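Local coordinates for protein DynF (PDB 6UBL) that is of unknown function but belongs to the dynemicin biosynthesis pathway, forms a beta barrel that holds palmitic acid, and so probably binds a lipid-like ligand, at residues F9-Q14 with E80-L85; P35-L40 with R65-P70; A122-S127 with T157-R162; V135-D140 with L148-P153; M178-D183 with V192-S197. All coordinates share one frame; numbering follows the deposited sequence. Where two conformers were deposited one is given.

The five contacts are spread round a beta barrel whose strands pair mostly antiparallel. Along the chain, contact 2 is nested inside the loop closed by contact 1, and the two touch where strand 54-68 pairs with strand 81-92, about 10 Å apart between centres. Contact 4 is likewise nested within the loop of contact 3, although their centres are about 28 Å apart; contact 5 closes last. Contacts 4 and 5, about 9 Å apart between centres, meet where strands 146-149 and 170-183 pair. Contacts 2 and 5 stand on opposite sides of the chain's centre. The same wall of strands holds palmitic acid inside, its carboxyl group at contact 2, and meets the second subunit at contacts 1, 3, 4 and 5.

Contact 1. Residues F9-Q14 with E80-L85; sequences FGRPVQ and EVYTNL
Two hydrogen bonds made by the side-chain amide of Asn84, one given and one accepted, join loop 9-14 to strand 81-85. Asn84 ND2 donates to Arg11 O at 2.8 Å, in the plane of both groups, while Asn84 OD1 accepts from Val13 N at 2.9 Å, the donor above the carbonyl plane. A further bond from Asn84 ND2 to Thr83 O, tilted from the amide plane, uses the second N-H and restrains the amide's rotation. The aromatic part is a cation-pi contact: Arg11, extended with CG anti to its backbone N (chi1 -169°), lays CD and NH1 over one face of Tyr82. Its CZ is 4.7 Å from the centroid of the Tyr82 ring, yet the guanidinium stands on edge, its plane 88° from the ring's. Arg11 NE is bonded to Asp188 O of the second subunit. Apolar packing adds Val13 CG2 against Tyr82 CB at 3.8 Å. This side-chain-to-backbone bonding on both sides of Pro12 pins an irregular N-terminal segment to the barrel wall, at the subunit interface.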
# COMPACT_ATOMS: atom_id res chain seq x y z
N PHE A 9 7.71 -5.61 -3.68
CA PHE A 9 6.37 -5.42 -3.13
C PHE A 9 5.64 -6.74 -2.87
O PHE A 9 4.44 -6.73 -2.56
CB PHE A 9 5.51 -4.53 -4.04
CG PHE A 9 6.00 -3.10 -4.14
CD1 PHE A 9 6.41 -2.42 -3.00
CD2 PHE A 9 6.02 -2.45 -5.35
CE1 PHE A 9 6.87 -1.11 -3.09
CE2 PHE A 9 6.47 -1.15 -5.44
CZ PHE A 9 6.88 -0.48 -4.31
N GLY A 10 6.34 -7.87 -2.98
CA GLY A 10 5.76 -9.16 -2.67
C GLY A 10 6.77 -10.25 -2.95
O GLY A 10 7.98 -10.00 -2.94
N ARG A 11 6.30 -11.45 -3.25
CA ARG A 11 7.18 -12.61 -3.35
C ARG A 11 7.70 -12.77 -4.77
O ARG A 11 6.91 -12.76 -5.72
CB ARG A 11 6.41 -13.85 -2.96
CG ARG A 11 7.25 -15.07 -2.78
CD ARG A 11 6.40 -16.22 -2.32
NE ARG A 11 7.23 -17.36 -1.97
CZ ARG A 11 6.79 -18.60 -1.83
NH1 ARG A 11 5.52 -18.89 -2.04
NH2 ARG A 11 7.64 -19.56 -1.50
N PRO A 12 9.01 -12.93 -4.97
CA PRO A 12 9.51 -13.20 -6.32
C PRO A 12 9.04 -14.55 -6.86
O PRO A 12 8.94 -15.54 -6.13
CB PRO A 12 11.03 -13.15 -6.17
CG PRO A 12 11.28 -12.38 -4.91
CD PRO A 12 10.11 -12.70 -4.01
N VAL A 13 8.76 -14.56 -8.17
CA VAL A 13 8.35 -15.75 -8.90
C VAL A 13 9.27 -15.92 -10.10
O VAL A 13 9.55 -14.95 -10.81
CB VAL A 13 6.89 -15.63 -9.37
CG1 VAL A 13 6.51 -16.78 -10.28
CG2 VAL A 13 5.94 -15.55 -8.16
N GLN A 14 9.73 -17.14 -10.32
CA GLN A 14 10.66 -17.42 -11.41
C GLN A 14 9.96 -17.36 -12.75
O GLN A 14 8.81 -17.79 -12.89
CB GLN A 14 11.27 -18.81 -11.22
CG GLN A 14 12.08 -19.29 -12.40
CD GLN A 14 13.08 -20.37 -12.01
OE1 GLN A 14 13.75 -20.26 -10.97
NE2 GLN A 14 13.19 -21.41 -12.82
N GLU A 80 -3.07 -22.13 -4.01
CA GLU A 80 -2.62 -20.76 -4.01
C GLU A 80 -1.66 -20.59 -5.17
O GLU A 80 -0.92 -21.51 -5.52
CB GLU A 80 -1.86 -20.45 -2.74
CG GLU A 80 -2.68 -20.53 -1.48
CD GLU A 80 -1.86 -20.11 -0.29
OE1 GLU A 80 -1.58 -18.90 -0.19
OE2 GLU A 80 -1.44 -20.99 0.49
N VAL A 81 -1.67 -19.39 -5.76
CA VAL A 81 -0.77 -19.04 -6.86
C VAL A 81 -0.15 -17.69 -6.54
O VAL A 81 -0.87 -16.74 -6.18
CB VAL A 81 -1.51 -19.00 -8.20
CG1 VAL A 81 -0.62 -18.45 -9.30
CG2 VAL A 81 -2.00 -20.40 -8.58
N TYR A 82 1.17 -17.59 -6.67
CA TYR A 82 1.91 -16.35 -6.50
C TYR A 82 2.21 -15.78 -7.88
O TYR A 82 2.48 -16.52 -8.82
CB TYR A 82 3.19 -16.63 -5.73
CG TYR A 82 2.85 -16.99 -4.30
CD1 TYR A 82 2.69 -16.02 -3.34
CD2 TYR A 82 2.61 -18.32 -3.95
CE1 TYR A 82 2.34 -16.33 -2.05
CE2 TYR A 82 2.26 -18.65 -2.65
CZ TYR A 82 2.13 -17.65 -1.71
OH TYR A 82 1.77 -17.96 -0.41
N THR A 83 2.14 -14.47 -8.00
CA THR A 83 2.24 -13.81 -9.29
C THR A 83 3.27 -12.70 -9.23
O THR A 83 3.53 -12.13 -8.17
CB THR A 83 0.89 -13.20 -9.70
OG1 THR A 83 0.50 -12.23 -8.73
CG2 THR A 83 -0.19 -14.27 -9.79
N ASN A 84 3.90 -12.41 -10.37
CA ASN A 84 4.65 -11.18 -10.54
C ASN A 84 4.14 -10.52 -11.82
O ASN A 84 3.96 -11.19 -12.84
CB ASN A 84 6.16 -11.38 -10.75
CG ASN A 84 6.93 -11.82 -9.50
OD1 ASN A 84 8.11 -12.14 -9.60
ND2 ASN A 84 6.29 -11.81 -8.33
N LEU A 85 3.96 -9.20 -11.79
CA LEU A 85 3.67 -8.42 -12.99
C LEU A 85 5.03 -8.04 -13.58
O LEU A 85 5.78 -7.28 -12.98
CB LEU A 85 2.85 -7.19 -12.62
CG LEU A 85 2.52 -6.18 -13.69
CD1 LEU A 85 1.80 -6.83 -14.85
CD2 LEU A 85 1.68 -5.05 -13.10

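Contact 2. Residues P35-L40 with R65-P70; sequences PGIDNL and RVVRSP. With PLM (palmitic acid), chain C.
Strands 37-40 and 65-68 run antiparallel, their axes 4.4 Å apart at closest and 155° between directions. Asp38 and Val66 form a hydrogen-bonded pair, with Asp38 N to Val66 O at 2.8 Å and the return bond from Val66 N; Arg68 N to Gly36 O, nearly along the C=O axis, extends the ladder. This is the open end of the beta hairpin 37-50/54-68 in the barrel, and Asp38 and Val66 point from it to the side where palmitic acid lies. Arg68, bent at chi3 (-79°), grips Asp38 side-on in a salt bridge: NE reaches Asp38 OD2 at 2.8 Å and NH2 reaches Asp38 OD1 at 2.9 Å. Asp38 OD1 also bonds to Tyr205 OH. Asp38 OD2 is 2.6 Å from O1 of the palmitic acid. Gly36 O sits over the Arg68 guanidinium face. On the other face of the sheet Asn39 OD1 accepts from Arg65 NE at 2.9 Å, the two side chains lying alongside, and Ile37 CG1 meets Val67 CG2 at 3.9 Å.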
# COMPACT_ATOMS: atom_id res chain seq x y z
N PRO A 35 2.16 -23.65 -14.46
CA PRO A 35 2.80 -22.32 -14.50
C PRO A 35 2.92 -21.79 -15.92
O PRO A 35 3.18 -22.53 -16.87
CB PRO A 35 4.18 -22.55 -13.86
CG PRO A 35 4.34 -24.02 -13.72
CD PRO A 35 2.97 -24.64 -13.73
N GLY A 36 2.74 -20.48 -16.05
CA GLY A 36 2.85 -19.81 -17.33
C GLY A 36 2.90 -18.32 -17.13
O GLY A 36 2.67 -17.81 -16.03
N ILE A 37 3.23 -17.62 -18.21
CA ILE A 37 3.22 -16.17 -18.25
C ILE A 37 1.99 -15.76 -19.05
O ILE A 37 1.95 -15.97 -20.27
CB ILE A 37 4.50 -15.60 -18.87
CG1 ILE A 37 5.74 -16.08 -18.11
CG2 ILE A 37 4.42 -14.07 -18.87
CD1 ILE A 37 7.04 -15.75 -18.81
N ASP A 38 1.01 -15.16 -18.39
CA ASP A 38 -0.22 -14.77 -19.07
C ASP A 38 -0.00 -13.45 -19.80
O ASP A 38 0.44 -12.47 -19.19
CB ASP A 38 -1.35 -14.63 -18.04
CG ASP A 38 -1.70 -15.95 -17.38
OD1 ASP A 38 -1.61 -16.99 -18.05
OD2 ASP A 38 -2.06 -15.94 -16.19
N ASN A 39 -0.33 -13.43 -21.09
CA ASN A 39 -0.27 -12.22 -21.91
C ASN A 39 -1.71 -11.78 -22.10
O ASN A 39 -2.44 -12.36 -22.89
CB ASN A 39 0.42 -12.51 -23.23
CG ASN A 39 1.89 -12.85 -23.06
OD1 ASN A 39 2.76 -11.98 -23.18
ND2 ASN A 39 2.18 -14.11 -22.76
N LEU A 40 -2.12 -10.76 -21.34
CA LEU A 40 -3.53 -10.43 -21.20
C LEU A 40 -3.84 -8.98 -21.54
O LEU A 40 -3.07 -8.07 -21.22
CB LEU A 40 -3.97 -10.66 -19.74
CG LEU A 40 -3.91 -12.09 -19.23
CD1 LEU A 40 -3.94 -12.09 -17.70
CD2 LEU A 40 -5.05 -12.90 -19.80
N ARG A 65 1.73 -8.59 -18.71
CA ARG A 65 2.33 -9.92 -18.73
C ARG A 65 2.56 -10.30 -17.27
O ARG A 65 3.28 -9.59 -16.54
CB ARG A 65 3.60 -9.92 -19.56
CG ARG A 65 3.33 -9.57 -21.04
CD ARG A 65 4.57 -9.64 -21.91
NE ARG A 65 5.12 -10.98 -21.87
CZ ARG A 65 6.34 -11.26 -21.43
NH1 ARG A 65 7.16 -10.30 -21.05
NH2 ARG A 65 6.75 -12.52 -21.40
N VAL A 66 1.94 -11.40 -16.83
CA VAL A 66 1.93 -11.80 -15.43
C VAL A 66 2.42 -13.24 -15.35
O VAL A 66 1.79 -14.14 -15.92
CB VAL A 66 0.53 -11.68 -14.81
CG1 VAL A 66 0.54 -12.18 -13.37
CG2 VAL A 66 0.03 -10.23 -14.88
N VAL A 67 3.53 -13.46 -14.65
CA VAL A 67 4.01 -14.82 -14.42
C VAL A 67 3.34 -15.39 -13.18
O VAL A 67 3.16 -14.70 -12.16
CB VAL A 67 5.55 -14.88 -14.29
CG1 VAL A 67 6.04 -14.08 -13.11
CG2 VAL A 67 6.00 -16.34 -14.18
N ARG A 68 2.96 -16.66 -13.27
CA ARG A 68 2.36 -17.41 -12.18
C ARG A 68 3.34 -18.47 -11.69
O ARG A 68 3.99 -19.15 -12.49
CB ARG A 68 1.07 -18.10 -12.60
CG ARG A 68 -0.12 -17.19 -12.80
CD ARG A 68 -1.36 -17.94 -13.33
NE ARG A 68 -1.30 -18.20 -14.76
CZ ARG A 68 -0.85 -19.32 -15.32
NH1 ARG A 68 -0.42 -20.33 -14.57
NH2 ARG A 68 -0.84 -19.43 -16.65
N SER A 69 3.42 -18.63 -10.37
CA SER A 69 4.13 -19.75 -9.79
C SER A 69 3.34 -21.01 -10.09
O SER A 69 2.16 -20.95 -10.46
CB SER A 69 4.22 -19.57 -8.27
OG SER A 69 2.93 -19.74 -7.66
N PRO A 70 3.93 -22.19 -9.89
CA PRO A 70 3.11 -23.40 -9.85
C PRO A 70 2.10 -23.27 -8.72
O PRO A 70 2.36 -22.61 -7.71
CB PRO A 70 4.12 -24.52 -9.58
CG PRO A 70 5.31 -23.83 -8.97
CD PRO A 70 5.35 -22.46 -9.59
C1 PLM C . -3.05 -14.17 -13.54
O1 PLM C . -2.34 -13.88 -14.60
O2 PLM C . -3.51 -15.26 -13.32
C2 PLM C . -3.26 -13.01 -12.62
C3 PLM C . -3.73 -11.74 -13.27
C4 PLM C . -3.93 -10.70 -12.20
C5 PLM C . -3.70 -9.31 -12.64
C6 PLM C . -3.82 -8.33 -11.49
C7 PLM C . -4.58 -7.10 -11.90
C8 PLM C . -4.07 -6.52 -13.19
C9 PLM C . -2.64 -6.04 -13.12
CA PLM C . -2.56 -4.57 -12.78
CB PLM C . -2.87 -3.70 -13.98
CC PLM C . -1.98 -2.49 -14.03
CD PLM C . -2.67 -1.19 -13.70
CE PLM C . -1.69 -0.20 -13.12
CF PLM C . -2.09 1.24 -13.21
CG PLM C . -1.07 2.14 -12.63

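Contact 3. Residues A122-S127 with T157-R162; sequences AGEGPS and TIDDVR
Glu124 lies along the backbone of Asp160, its CG 3.7 Å from Asp160 CA and its carboxylate reaching past to the peptide N-H. Extended beyond CG, the chain brings Glu124 OE2 to Asp160 N at 2.8 Å, where the oxygen uses its anti lone pair. The bond is returned in the other direction, since Gly125 N gives to Asp160 OD1 at 2.9 Å with an N-H...O angle of 169°. That same oxygen takes Arg162 NE, and Arg162 NH2 holds Asp160 OD2 at 2.9 Å, a side-on salt bridge that fixes the rotation of the Asp160 carboxylate. Gly125 CA lies over one face of the Arg162 guanidinium, and a CB would fall 2.9 Å from Arg162 CZ, a clash. The site is the corner that the chain turns at Asp160. Glu124 OE2 also stands 4.3 Å from Asp159 OD1, and in the second subunit Arg177 bridges to both while Tyr176 OH bonds to Asp159 OD2. This is consistent with that arginine helping to offset their repulsion.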
# COMPACT_ATOMS: atom_id res chain seq x y z
N ALA A 122 -18.97 -11.83 0.85
CA ALA A 122 -19.16 -10.79 -0.13
C ALA A 122 -20.08 -11.19 -1.28
O ALA A 122 -20.18 -10.44 -2.25
CB ALA A 122 -17.80 -10.37 -0.70
N GLY A 123 -20.70 -12.35 -1.23
CA GLY A 123 -21.53 -12.73 -2.35
C GLY A 123 -20.78 -13.32 -3.51
O GLY A 123 -21.33 -13.43 -4.61
N GLU A 124 -19.52 -13.69 -3.31
CA GLU A 124 -18.74 -14.32 -4.34
C GLU A 124 -19.21 -15.75 -4.51
O GLU A 124 -19.93 -16.29 -3.66
CB GLU A 124 -17.29 -14.35 -3.86
CG GLU A 124 -16.64 -12.98 -3.81
CD GLU A 124 -15.35 -12.99 -3.02
OE1 GLU A 124 -15.36 -13.48 -1.87
OE2 GLU A 124 -14.32 -12.52 -3.55
N GLY A 125 -18.88 -16.35 -5.65
CA GLY A 125 -19.33 -17.70 -5.86
C GLY A 125 -18.67 -18.53 -4.79
O GLY A 125 -17.57 -18.21 -4.32
N PRO A 126 -19.27 -19.67 -4.44
CA PRO A 126 -18.69 -20.49 -3.37
C PRO A 126 -17.36 -21.02 -3.87
O PRO A 126 -17.26 -21.44 -5.03
CB PRO A 126 -19.72 -21.61 -3.19
CG PRO A 126 -21.02 -21.01 -3.68
CD PRO A 126 -20.63 -20.10 -4.81
N SER A 127 -16.33 -20.91 -3.04
CA SER A 127 -14.98 -21.35 -3.37
C SER A 127 -14.17 -20.30 -4.11
O SER A 127 -13.00 -20.55 -4.41
CB SER A 127 -14.94 -22.67 -4.17
OG SER A 127 -15.59 -23.71 -3.46
N THR A 157 -6.86 -5.16 -7.04
CA THR A 157 -7.57 -6.33 -6.52
C THR A 157 -8.61 -6.81 -7.51
O THR A 157 -9.22 -6.03 -8.24
CB THR A 157 -8.21 -6.03 -5.17
OG1 THR A 157 -9.12 -4.93 -5.29
CG2 THR A 157 -7.14 -5.68 -4.14
N ILE A 158 -8.79 -8.12 -7.54
CA ILE A 158 -9.89 -8.77 -8.25
C ILE A 158 -10.52 -9.75 -7.27
O ILE A 158 -9.85 -10.67 -6.79
CB ILE A 158 -9.42 -9.51 -9.51
CG1 ILE A 158 -8.70 -8.57 -10.47
CG2 ILE A 158 -10.63 -10.15 -10.19
CD1 ILE A 158 -8.04 -9.30 -11.63
N ASP A 159 -11.81 -9.58 -7.02
CA ASP A 159 -12.58 -10.46 -6.16
C ASP A 159 -13.36 -11.45 -7.01
O ASP A 159 -13.41 -11.34 -8.24
CB ASP A 159 -13.50 -9.64 -5.26
CG ASP A 159 -12.72 -8.68 -4.35
OD1 ASP A 159 -11.71 -9.10 -3.76
OD2 ASP A 159 -13.10 -7.50 -4.26
N ASP A 160 -13.95 -12.44 -6.35
CA ASP A 160 -14.78 -13.45 -7.03
C ASP A 160 -14.00 -14.13 -8.16
O ASP A 160 -14.49 -14.27 -9.28
CB ASP A 160 -16.09 -12.83 -7.52
CG ASP A 160 -17.17 -13.85 -7.79
OD1 ASP A 160 -17.00 -15.03 -7.43
OD2 ASP A 160 -18.24 -13.46 -8.32
N VAL A 161 -12.79 -14.58 -7.83
CA VAL A 161 -11.94 -15.25 -8.82
C VAL A 161 -12.38 -16.70 -8.94
O VAL A 161 -12.25 -17.49 -8.00
CB VAL A 161 -10.46 -15.15 -8.44
CG1 VAL A 161 -9.61 -16.04 -9.34
CG2 VAL A 161 -9.99 -13.71 -8.51
N ARG A 162 -12.90 -17.07 -10.11
CA ARG A 162 -13.35 -18.43 -10.38
C ARG A 162 -12.53 -19.11 -11.45
O ARG A 162 -12.76 -20.29 -11.74
CB ARG A 162 -14.82 -18.40 -10.81
CG ARG A 162 -15.72 -17.61 -9.89
CD ARG A 162 -17.16 -17.65 -10.36
NE ARG A 162 -17.98 -16.69 -9.62
CZ ARG A 162 -19.30 -16.60 -9.71
NH1 ARG A 162 -19.97 -17.42 -10.50
NH2 ARG A 162 -19.95 -15.69 -9.00

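Contact 4. Residues V135-D140 with L148-P153; sequences VGAIFD and LMNREP
The tight part is the backbone pairing of Phe139 with Leu148, a hydrogen-bonded antiparallel pair whose Phe139 N to Leu148 O bond is 2.7 Å long and nearly straight at 170°. Leu148 N returns a bond to Phe139 O, Leu148 O lies at the edge of the Phe139 ring, and Phe139 CB stands 4.3 Å from Leu148 CB. Phe139 also touches the palmitic acid. This is the hairpin 129-141/146-149 of the barrel. Beyond Met149 the strand pairing gives way, and the Asn150 side chain takes over as a stand-in for backbone. With CG in the crowded position between backbone N and carbonyl carbon (chi1 58°), its OD1 accepts from Ala137 N at 2.8 Å on a lone pair, and its ND2 gives to Val135 O at 2.9 Å in the amide plane and to Glu152 O at 2.8 Å. An alanine here would remove all three bonds and would probably loosen the segment from Asn150 to Pro153 against Val135 and Ala137. On the looser side a single water lies within donating distance of both Ala137 O and Asn150 O, 2.8 Å from each, with more acceptors in reach than protons. Nearby, Ile138 CD1 lies alongside Met149 CB at 3.9 Å.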
# COMPACT_ATOMS: atom_id res chain seq x y z
N VAL A 135 1.84 -2.82 -7.16
CA VAL A 135 2.49 -2.39 -8.40
C VAL A 135 3.30 -1.12 -8.20
O VAL A 135 2.81 -0.13 -7.64
CB VAL A 135 1.46 -2.19 -9.52
CG1 VAL A 135 2.11 -1.64 -10.78
CG2 VAL A 135 0.75 -3.50 -9.82
N GLY A 136 4.52 -1.13 -8.72
CA GLY A 136 5.33 0.07 -8.89
C GLY A 136 5.33 0.49 -10.35
O GLY A 136 5.84 -0.23 -11.20
N ALA A 137 4.74 1.64 -10.65
CA ALA A 137 4.51 2.07 -12.02
C ALA A 137 5.26 3.34 -12.37
O ALA A 137 5.73 4.08 -11.49
CB ALA A 137 3.01 2.28 -12.27
N ILE A 138 5.34 3.60 -13.67
CA ILE A 138 5.83 4.86 -14.22
C ILE A 138 4.72 5.43 -15.09
O ILE A 138 4.21 4.73 -15.98
CB ILE A 138 7.08 4.65 -15.09
CG1 ILE A 138 8.18 3.95 -14.29
CG2 ILE A 138 7.56 5.99 -15.66
CD1 ILE A 138 8.75 4.80 -13.21
N PHE A 139 4.41 6.71 -14.91
CA PHE A 139 3.39 7.41 -15.70
C PHE A 139 4.12 8.44 -16.55
O PHE A 139 4.57 9.46 -16.04
CB PHE A 139 2.36 8.11 -14.79
CG PHE A 139 1.58 7.19 -13.89
CD1 PHE A 139 2.15 6.71 -12.72
CD2 PHE A 139 0.28 6.82 -14.20
CE1 PHE A 139 1.44 5.87 -11.88
CE2 PHE A 139 -0.43 5.98 -13.36
CZ PHE A 139 0.15 5.50 -12.20
N ASP A 140 4.26 8.16 -17.85
CA ASP A 140 4.94 9.06 -18.77
C ASP A 140 3.93 10.06 -19.32
O ASP A 140 2.96 9.68 -19.97
CB ASP A 140 5.56 8.24 -19.90
CG ASP A 140 6.58 9.02 -20.74
OD1 ASP A 140 6.85 10.20 -20.43
OD2 ASP A 140 7.10 8.43 -21.71
N LEU A 148 6.16 10.38 -13.88
CA LEU A 148 5.86 10.22 -12.46
C LEU A 148 5.97 8.76 -12.05
O LEU A 148 5.85 7.85 -12.87
CB LEU A 148 4.45 10.73 -12.14
CG LEU A 148 4.11 12.14 -12.64
CD1 LEU A 148 2.72 12.54 -12.19
CD2 LEU A 148 5.17 13.11 -12.13
N MET A 149 6.23 8.56 -10.76
CA MET A 149 6.32 7.22 -10.19
C MET A 149 5.65 7.22 -8.83
O MET A 149 5.40 8.27 -8.24
CB MET A 149 7.78 6.79 -10.01
CG MET A 149 8.63 7.83 -9.31
SD MET A 149 10.24 7.18 -8.81
CE MET A 149 9.73 6.02 -7.55
N ASN A 150 5.38 6.02 -8.33
CA ASN A 150 4.84 5.83 -6.99
C ASN A 150 5.85 5.07 -6.13
O ASN A 150 6.44 4.08 -6.57
CB ASN A 150 3.50 5.11 -7.02
CG ASN A 150 3.57 3.75 -7.70
OD1 ASN A 150 3.98 3.65 -8.85
ND2 ASN A 150 3.16 2.70 -6.99
N ARG A 151 6.06 5.55 -4.91
CA ARG A 151 6.83 4.83 -3.90
C ARG A 151 5.96 3.89 -3.08
O ARG A 151 6.42 2.82 -2.66
CB ARG A 151 7.54 5.81 -2.96
CG ARG A 151 8.84 6.36 -3.52
CD ARG A 151 9.59 7.25 -2.53
NE ARG A 151 10.91 7.59 -3.07
CZ ARG A 151 11.71 8.53 -2.59
NH1 ARG A 151 11.36 9.23 -1.52
NH2 ARG A 151 12.89 8.75 -3.15
N GLU A 152 4.74 4.30 -2.82
CA GLU A 152 3.75 3.44 -2.20
C GLU A 152 3.14 2.56 -3.29
O GLU A 152 2.62 3.09 -4.28
CB GLU A 152 2.70 4.39 -1.65
CG GLU A 152 1.57 3.80 -0.92
CD GLU A 152 0.67 4.90 -0.40
OE1 GLU A 152 1.20 5.96 0.02
OE2 GLU A 152 -0.55 4.72 -0.44
N PRO A 153 3.18 1.24 -3.15
CA PRO A 153 2.66 0.39 -4.23
C PRO A 153 1.16 0.61 -4.42
O PRO A 153 0.40 0.77 -3.46
CB PRO A 153 2.97 -1.03 -3.75
CG PRO A 153 3.07 -0.94 -2.27
CD PRO A 153 3.60 0.45 -1.98
O HOH W 1 7.12 3.23 -9.20

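Contact 5. Residues M178-D183 with V192-S197; sequences MMPLLD and VAYLTS
Tyr194 and Met178 run alongside one another in the same direction, and Pro180 joins them on that side of the sheet. Met178 SD stands 4.7 Å from the centroid of the Tyr194 ring, oblique to it, a Met-aromatic contact. Pro180 CA approaches obliquely, 3.6 Å from Tyr194 CD2, with Pro180 CB 4.0 Å from Tyr194 CE2. The phenol end reaches further, its OH bonded to Gln113 of the second subunit. An alanine in place of Tyr194 would remove the ring packing on Met178 and Pro180 and the hydroxyl's bond to that glutamine, and would probably weaken this patch of the interface. On the other side of the sheet Met179 lies alongside Leu195, Met179 CG to Leu195 CB 4.0 Å, while Leu181 crosses Leu195 obliquely, its CD1 4.2 Å from Leu195 CB. The backbone holds these positions: Met179 and Leu195 exchange two bonds, and Leu181 N gives to Ala193 O at 2.8 Å. Val192 N at 2.9 Å and, weakly, Ala193 N at 3.5 Å both turn to Leu181 O, a classic beta bulge. The hairpin 170-183/193-205 lies between strand 146-149, where Leu181 packs on Leu148, and strand 37-50, where Leu195 packs on Phe48.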
# COMPACT_ATOMS: atom_id res chain seq x y z
N MET A 178 -6.21 9.25 -1.67
CA MET A 178 -5.13 9.74 -2.50
C MET A 178 -3.92 8.81 -2.44
O MET A 178 -3.62 8.20 -1.40
CB MET A 178 -4.72 11.17 -2.08
CG MET A 178 -4.03 11.24 -0.71
SD MET A 178 -3.75 12.89 -0.01
CE MET A 178 -5.41 13.31 0.52
N MET A 179 -3.23 8.72 -3.59
CA MET A 179 -1.97 7.98 -3.74
C MET A 179 -0.96 8.95 -4.33
O MET A 179 -1.16 9.43 -5.47
CB MET A 179 -2.19 6.79 -4.70
CG MET A 179 -0.99 6.40 -5.56
SD MET A 179 0.26 5.49 -4.62
CE MET A 179 -0.68 4.06 -4.07
N PRO A 180 0.15 9.25 -3.64
CA PRO A 180 1.10 10.24 -4.18
C PRO A 180 1.82 9.74 -5.44
O PRO A 180 2.23 8.58 -5.53
CB PRO A 180 2.09 10.46 -3.03
CG PRO A 180 1.46 9.85 -1.81
CD PRO A 180 0.56 8.75 -2.32
N LEU A 181 1.97 10.64 -6.40
CA LEU A 181 2.77 10.42 -7.60
C LEU A 181 3.90 11.44 -7.64
O LEU A 181 3.66 12.64 -7.52
CB LEU A 181 1.91 10.51 -8.86
CG LEU A 181 0.77 9.49 -8.93
CD1 LEU A 181 -0.05 9.72 -10.19
CD2 LEU A 181 1.28 8.05 -8.86
N LEU A 182 5.13 10.95 -7.77
CA LEU A 182 6.34 11.74 -7.61
C LEU A 182 7.07 11.90 -8.94
O LEU A 182 7.07 10.99 -9.77
CB LEU A 182 7.29 11.01 -6.64
CG LEU A 182 6.66 10.57 -5.32
CD1 LEU A 182 7.61 9.72 -4.50
CD2 LEU A 182 6.22 11.81 -4.56
N ASP A 183 7.67 13.07 -9.13
CA ASP A 183 8.54 13.29 -10.29
C ASP A 183 9.73 12.35 -10.21
O ASP A 183 10.43 12.31 -9.19
CB ASP A 183 9.01 14.75 -10.26
CG ASP A 183 9.76 15.18 -11.52
OD1 ASP A 183 10.24 14.33 -12.29
OD2 ASP A 183 9.88 16.41 -11.71
N VAL A 192 3.80 15.54 -7.26
CA VAL A 192 3.32 16.39 -8.35
C VAL A 192 1.83 16.23 -8.56
O VAL A 192 1.15 17.18 -8.97
CB VAL A 192 4.09 16.02 -9.64
CG1 VAL A 192 3.49 16.74 -10.85
CG2 VAL A 192 5.56 16.30 -9.49
N ALA A 193 1.31 15.04 -8.31
CA ALA A 193 -0.09 14.73 -8.53
C ALA A 193 -0.45 13.57 -7.61
O ALA A 193 0.42 12.95 -7.00
CB ALA A 193 -0.36 14.37 -9.99
N TYR A 194 -1.75 13.29 -7.52
CA TYR A 194 -2.24 12.16 -6.76
C TYR A 194 -3.20 11.36 -7.62
O TYR A 194 -4.07 11.93 -8.28
CB TYR A 194 -2.96 12.65 -5.49
CG TYR A 194 -2.04 13.42 -4.57
CD1 TYR A 194 -1.82 14.78 -4.76
CD2 TYR A 194 -1.38 12.79 -3.54
CE1 TYR A 194 -0.98 15.49 -3.94
CE2 TYR A 194 -0.52 13.49 -2.70
CZ TYR A 194 -0.33 14.83 -2.90
OH TYR A 194 0.52 15.53 -2.07
N LEU A 195 -3.04 10.05 -7.59
CA LEU A 195 -4.02 9.14 -8.15
C LEU A 195 -5.09 8.95 -7.09
O LEU A 195 -4.80 8.49 -5.98
CB LEU A 195 -3.33 7.82 -8.48
CG LEU A 195 -4.13 6.68 -9.12
CD1 LEU A 195 -4.58 7.07 -10.51
CD2 LEU A 195 -3.24 5.44 -9.16
N THR A 196 -6.32 9.36 -7.41
CA THR A 196 -7.40 9.33 -6.42
C THR A 196 -8.35 8.16 -6.60
O THR A 196 -9.08 7.83 -5.65
CB THR A 196 -8.20 10.64 -6.45
OG1 THR A 196 -8.73 10.87 -7.75
CG2 THR A 196 -7.32 11.82 -6.03
N SER A 197 -8.41 7.56 -7.79
CA SER A 197 -9.18 6.33 -7.96
C SER A 197 -8.70 5.64 -9.22
O SER A 197 -8.14 6.26 -10.12
CB SER A 197 -10.68 6.60 -8.03
OG SER A 197 -11.02 7.20 -9.25